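Local coordinates for protein tyrosinase (Burkholderia thailandensis, PDB 5ZRD) that catalyses, as a type 3 dicopper tyrosinase, the hydroxylation of monophenols to catechols, and works efficiently at acidic pH, at residues I280-G285 and H463-S468; G439-K444 and V505-R510. All coordinates share one frame; numbering follows the deposited sequence.

Contact 1 (I280-G285 and H463-S468); sequences IHLAVG and HKSILS. With CU (copper (II) ion), chain K; O (oxygen atom), chain L.
Leu467 sets one methyl over the face of the His281 imidazole, above its centre: its CD2 stands 4.0 Å from the centroid of that ring, only 12° off the ring normal, a CH-pi contact. The leucine can do this because its CG is anti to the backbone N (chi1 178°), which carries both methyls up to helix 274-285. The other branch, CD1, faces the root of the same histidine, 3.9 Å from His281 CB, and also meets Leu282 CD2 at 3.9 Å, so CD1 spans His281 and Leu282, and CD2 is kept for the imidazole face. Leu282 forks in the same way, crossing Leu467 obliquely with CD2 while its CD1 rests 3.8 Å from Ser465 OG. That hydroxyl finds its polar partner in Asp279, which also bonds His463. No hydrogen bond joins the two segments themselves; the contact is made almost wholly by side chains.

The imidazole is held at both nitrogens. Its ND1 bonds the carbonyl of Met304, and NE2 binds copper at 2.0 Å, an ion completed by His277, His320 and the oxygen atom. The ring's rotation is thereby fixed, and Leu467, with CD2 4.0 Å from the oxygen atom, borders the ligand pocket. A histidine on a helix, bound through NE2 with its ND1 tied to a backbone carbonyl, belongs here to the dicopper centre of the tyrosinase fold.

Contact 2 (G439-K444 and V505-R510); sequences GSFIMK and VEFIHR
Four main-chain hydrogen bonds clamp strand 441-444 to strand 505-509, which run antiparallel at 164°. Ile442 and Ile508 form one hydrogen-bonded pair, N to O 2.8 Å in both directions, and Lys444 with Glu506 forms the next; all four N-H groups approach in the plane of the accepting carbonyl. Between them Met443 faces Phe507 as a non-hydrogen-bonded pair. Beyond Phe441 and His509, where the chains draw apart towards Gly439 and Arg510, a water takes over the link, donating to Ser440 O at 2.7 Å and accepting from Arg510 N at 2.9 Å.

Apolar contacts fill the face carrying Phe441, Met443 and Phe507. The Phe507 ring lies alongside both neighbours: Met443 CG comes within 3.5 Å of Phe507 CE2, with the sulfur oblique to the ring in a Met-aromatic contact, and Phe441 CD2 meets the edge of Phe507, 4.0 Å from its CD2.

The other face mixes Ile442 and Ile508 with the charged pair Lys444 and Glu506. Lys444 CD packs 3.9 Å from Ile508 CD1, yet Lys444 NZ stays 4.4 Å from Glu506 OE1, too far for a salt bridge; the amine bonds the carbonyls of Tyr289 and Gly291, the carboxylate Tyr446. Beyond the strand end, Arg510 salt-bridges Glu306.

Strand 456-466 flanks strand 441-450, strand 295-297 flanks strand 502-509, and Leu282 of helix 274-285 packs on Ser440 and Ile442.

Overall arrangement
The two contacts lie about 9 Å apart, centre to centre, and both reach one mixed sheet ordered 295-297, 502-509, 441-450, 456-466, contact 1 through strand 456-466 only. Contact 2 pairs its two inner strands; contact 1 sets the end of strand 456-466 against helix 274-285. Along the chain the segments alternate, 280-285, 439-444, 463-468, 505-510, so the contacts interlock. Strands 441-450 and 456-466 follow each other directly, and probable hydrogen bonds from Lys464 N to Met443 O and Ile466 N to Phe441 O bind the contacts together. Ser440 OG also bonds Ser468 N. Arg510, bonded to Gly285 O, and the packing of contact 1 tie the sheet to the helix that carries His277 and His281.

Contact 1 (I280-G285 and H463-S468)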
# COMPACT_ATOMS: atom_id res chain seq x y z
N ILE A 280 32.89 -16.30 -13.40
CA ILE A 280 33.62 -17.00 -12.38
C ILE A 280 32.62 -17.33 -11.27
O ILE A 280 32.66 -18.40 -10.72
CB ILE A 280 34.85 -16.19 -11.88
CG1 ILE A 280 35.99 -16.11 -12.91
CG2 ILE A 280 35.38 -16.72 -10.57
CD1 ILE A 280 36.54 -17.45 -13.39
N HIS A 281 31.76 -16.40 -10.93
CA HIS A 281 30.69 -16.68 -10.03
C HIS A 281 29.88 -17.89 -10.51
O HIS A 281 29.52 -18.71 -9.71
CB HIS A 281 29.76 -15.47 -9.94
CG HIS A 281 30.17 -14.44 -8.94
ND1 HIS A 281 29.62 -14.39 -7.68
CD2 HIS A 281 31.02 -13.39 -9.04
CE1 HIS A 281 30.10 -13.33 -7.05
NE2 HIS A 281 31.01 -12.73 -7.84
N LEU A 282 29.50 -17.97 -11.78
CA LEU A 282 28.63 -19.05 -12.18
C LEU A 282 29.40 -20.38 -12.18
O LEU A 282 28.86 -21.41 -11.83
CB LEU A 282 28.02 -18.77 -13.55
CG LEU A 282 27.12 -17.54 -13.66
CD1 LEU A 282 26.14 -17.69 -14.81
CD2 LEU A 282 26.36 -17.24 -12.38
N ALA A 283 30.65 -20.38 -12.59
CA ALA A 283 31.44 -21.61 -12.63
C ALA A 283 31.62 -22.17 -11.21
O ALA A 283 31.29 -23.33 -10.91
CB ALA A 283 32.77 -21.34 -13.28
N VAL A 284 32.12 -21.32 -10.32
CA VAL A 284 32.33 -21.70 -8.94
C VAL A 284 30.99 -21.97 -8.24
O VAL A 284 30.91 -22.80 -7.34
CB VAL A 284 33.11 -20.60 -8.22
CG1 VAL A 284 33.08 -20.81 -6.72
CG2 VAL A 284 34.54 -20.51 -8.73
N GLY A 285 29.93 -21.27 -8.62
CA GLY A 285 28.63 -21.31 -7.88
C GLY A 285 27.56 -22.22 -8.49
O GLY A 285 26.39 -22.15 -8.05
N HIS A 463 29.41 -17.42 -24.99
CA HIS A 463 28.50 -17.40 -23.85
C HIS A 463 28.31 -15.96 -23.31
O HIS A 463 29.09 -15.05 -23.56
CB HIS A 463 29.01 -18.33 -22.75
CG HIS A 463 30.22 -17.80 -22.05
ND1 HIS A 463 31.50 -18.15 -22.42
CD2 HIS A 463 30.35 -16.92 -21.04
CE1 HIS A 463 32.37 -17.53 -21.64
NE2 HIS A 463 31.69 -16.76 -20.79
N LYS A 464 27.22 -15.79 -22.58
CA LYS A 464 26.94 -14.62 -21.79
C LYS A 464 26.34 -15.11 -20.47
O LYS A 464 25.33 -15.80 -20.47
CB LYS A 464 25.96 -13.68 -22.49
CG LYS A 464 25.57 -12.41 -21.73
CD LYS A 464 24.49 -11.67 -22.50
CE LYS A 464 23.93 -10.44 -21.81
NZ LYS A 464 24.81 -9.28 -22.05
N SER A 465 26.96 -14.68 -19.38
CA SER A 465 26.59 -15.01 -18.04
C SER A 465 25.79 -13.86 -17.42
O SER A 465 26.30 -12.76 -17.27
CB SER A 465 27.83 -15.30 -17.22
OG SER A 465 28.42 -16.56 -17.57
N ILE A 466 24.56 -14.12 -17.04
CA ILE A 466 23.75 -13.16 -16.28
C ILE A 466 23.75 -13.61 -14.80
O ILE A 466 23.02 -14.54 -14.37
CB ILE A 466 22.32 -13.04 -16.84
CG1 ILE A 466 22.28 -12.62 -18.32
CG2 ILE A 466 21.52 -12.04 -16.02
CD1 ILE A 466 22.62 -13.71 -19.29
N LEU A 467 24.62 -12.98 -14.04
CA LEU A 467 24.65 -13.18 -12.60
C LEU A 467 23.47 -12.43 -12.03
O LEU A 467 23.39 -11.22 -12.20
CB LEU A 467 25.93 -12.59 -12.02
CG LEU A 467 26.10 -12.67 -10.51
CD1 LEU A 467 26.11 -14.11 -10.04
CD2 LEU A 467 27.38 -11.96 -10.10
N SER A 468 22.55 -13.16 -11.44
CA SER A 468 21.36 -12.52 -10.95
C SER A 468 21.14 -12.93 -9.49
O SER A 468 22.11 -13.08 -8.73
CB SER A 468 20.20 -12.82 -11.85
OG SER A 468 19.04 -12.11 -11.43
CU CU K . 31.37 -10.78 -7.60
O O L . 29.42 -9.84 -7.45

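Contact 2 (G439-K444 and V505-R510)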
# COMPACT_ATOMS: atom_id res chain seq x y z
N GLY A 439 16.88 -16.66 -10.44
CA GLY A 439 18.30 -17.01 -10.35
C GLY A 439 19.11 -16.68 -11.61
O GLY A 439 18.60 -16.22 -12.61
N SER A 440 20.40 -17.01 -11.55
CA SER A 440 21.37 -16.70 -12.61
C SER A 440 21.12 -17.60 -13.82
O SER A 440 20.44 -18.63 -13.69
CB SER A 440 22.79 -16.86 -12.11
OG SER A 440 23.04 -16.01 -10.99
N PHE A 441 21.65 -17.20 -14.99
CA PHE A 441 21.48 -17.99 -16.23
C PHE A 441 22.55 -17.63 -17.26
O PHE A 441 23.19 -16.59 -17.21
CB PHE A 441 20.06 -17.91 -16.80
CG PHE A 441 19.60 -16.58 -17.32
CD1 PHE A 441 19.06 -15.63 -16.48
CD2 PHE A 441 19.64 -16.29 -18.67
CE1 PHE A 441 18.63 -14.40 -16.96
CE2 PHE A 441 19.21 -15.06 -19.16
CZ PHE A 441 18.69 -14.12 -18.31
N ILE A 442 22.77 -18.58 -18.18
CA ILE A 442 23.75 -18.44 -19.23
C ILE A 442 23.04 -18.56 -20.57
O ILE A 442 22.13 -19.36 -20.71
CB ILE A 442 24.86 -19.49 -19.12
CG1 ILE A 442 25.48 -19.54 -17.72
CG2 ILE A 442 25.89 -19.24 -20.21
CD1 ILE A 442 26.33 -20.77 -17.47
N MET A 443 23.44 -17.69 -21.51
CA MET A 443 23.04 -17.77 -22.91
C MET A 443 24.27 -18.22 -23.70
O MET A 443 25.34 -17.65 -23.51
CB MET A 443 22.56 -16.41 -23.43
CG MET A 443 21.35 -15.92 -22.75
SD MET A 443 20.84 -14.25 -23.26
CE MET A 443 20.66 -14.52 -25.02
N LYS A 444 24.12 -19.28 -24.50
CA LYS A 444 25.18 -19.81 -25.35
C LYS A 444 24.68 -19.73 -26.79
O LYS A 444 23.55 -20.13 -27.06
CB LYS A 444 25.51 -21.25 -24.96
CG LYS A 444 26.40 -21.40 -23.74
CD LYS A 444 26.79 -22.83 -23.48
CE LYS A 444 28.20 -23.13 -23.92
NZ LYS A 444 28.58 -24.53 -23.60
N VAL A 505 20.02 -20.01 -29.49
CA VAL A 505 20.64 -19.80 -28.20
C VAL A 505 20.21 -20.94 -27.28
O VAL A 505 19.07 -21.26 -27.24
CB VAL A 505 20.24 -18.44 -27.58
CG1 VAL A 505 20.77 -17.27 -28.38
CG2 VAL A 505 18.74 -18.32 -27.41
N GLU A 506 21.14 -21.51 -26.56
CA GLU A 506 20.91 -22.47 -25.49
C GLU A 506 20.91 -21.67 -24.18
O GLU A 506 21.89 -20.97 -23.88
CB GLU A 506 22.02 -23.53 -25.53
CG GLU A 506 22.12 -24.46 -24.32
CD GLU A 506 23.43 -25.24 -24.16
OE1 GLU A 506 24.40 -24.97 -24.91
OE2 GLU A 506 23.49 -26.12 -23.24
N PHE A 507 19.81 -21.71 -23.43
CA PHE A 507 19.77 -21.19 -22.07
C PHE A 507 20.17 -22.27 -21.07
O PHE A 507 19.72 -23.42 -21.16
CB PHE A 507 18.39 -20.67 -21.72
CG PHE A 507 18.03 -19.42 -22.45
CD1 PHE A 507 17.40 -19.48 -23.68
CD2 PHE A 507 18.34 -18.18 -21.93
CE1 PHE A 507 17.07 -18.31 -24.35
CE2 PHE A 507 18.01 -17.01 -22.60
CZ PHE A 507 17.37 -17.08 -23.81
N ILE A 508 21.04 -21.92 -20.14
CA ILE A 508 21.30 -22.78 -19.01
C ILE A 508 20.85 -22.02 -17.76
O ILE A 508 21.40 -20.95 -17.46
CB ILE A 508 22.79 -23.17 -18.95
CG1 ILE A 508 23.26 -23.81 -20.26
CG2 ILE A 508 23.05 -24.06 -17.75
CD1 ILE A 508 24.77 -23.99 -20.34
N HIS A 509 19.87 -22.56 -17.04
CA HIS A 509 19.20 -21.79 -16.03
C HIS A 509 18.94 -22.64 -14.78
O HIS A 509 19.16 -23.84 -14.77
CB HIS A 509 17.93 -21.19 -16.60
CG HIS A 509 17.03 -22.23 -17.14
ND1 HIS A 509 16.04 -22.79 -16.37
CD2 HIS A 509 17.00 -22.85 -18.34
CE1 HIS A 509 15.40 -23.69 -17.09
NE2 HIS A 509 15.97 -23.76 -18.30
N ARG A 510 18.51 -21.99 -13.72
CA ARG A 510 18.22 -22.70 -12.46
C ARG A 510 16.88 -23.45 -12.54
O ARG A 510 16.63 -24.39 -11.77
CB ARG A 510 18.19 -21.70 -11.31
CG ARG A 510 19.49 -20.92 -11.14
CD ARG A 510 20.62 -21.83 -10.79
NE ARG A 510 21.70 -21.21 -10.03
CZ ARG A 510 22.76 -21.87 -9.62
NH1 ARG A 510 22.97 -23.10 -10.07
NH2 ARG A 510 23.60 -21.33 -8.74
O HOH W 1 17.85 -19.20 -13.71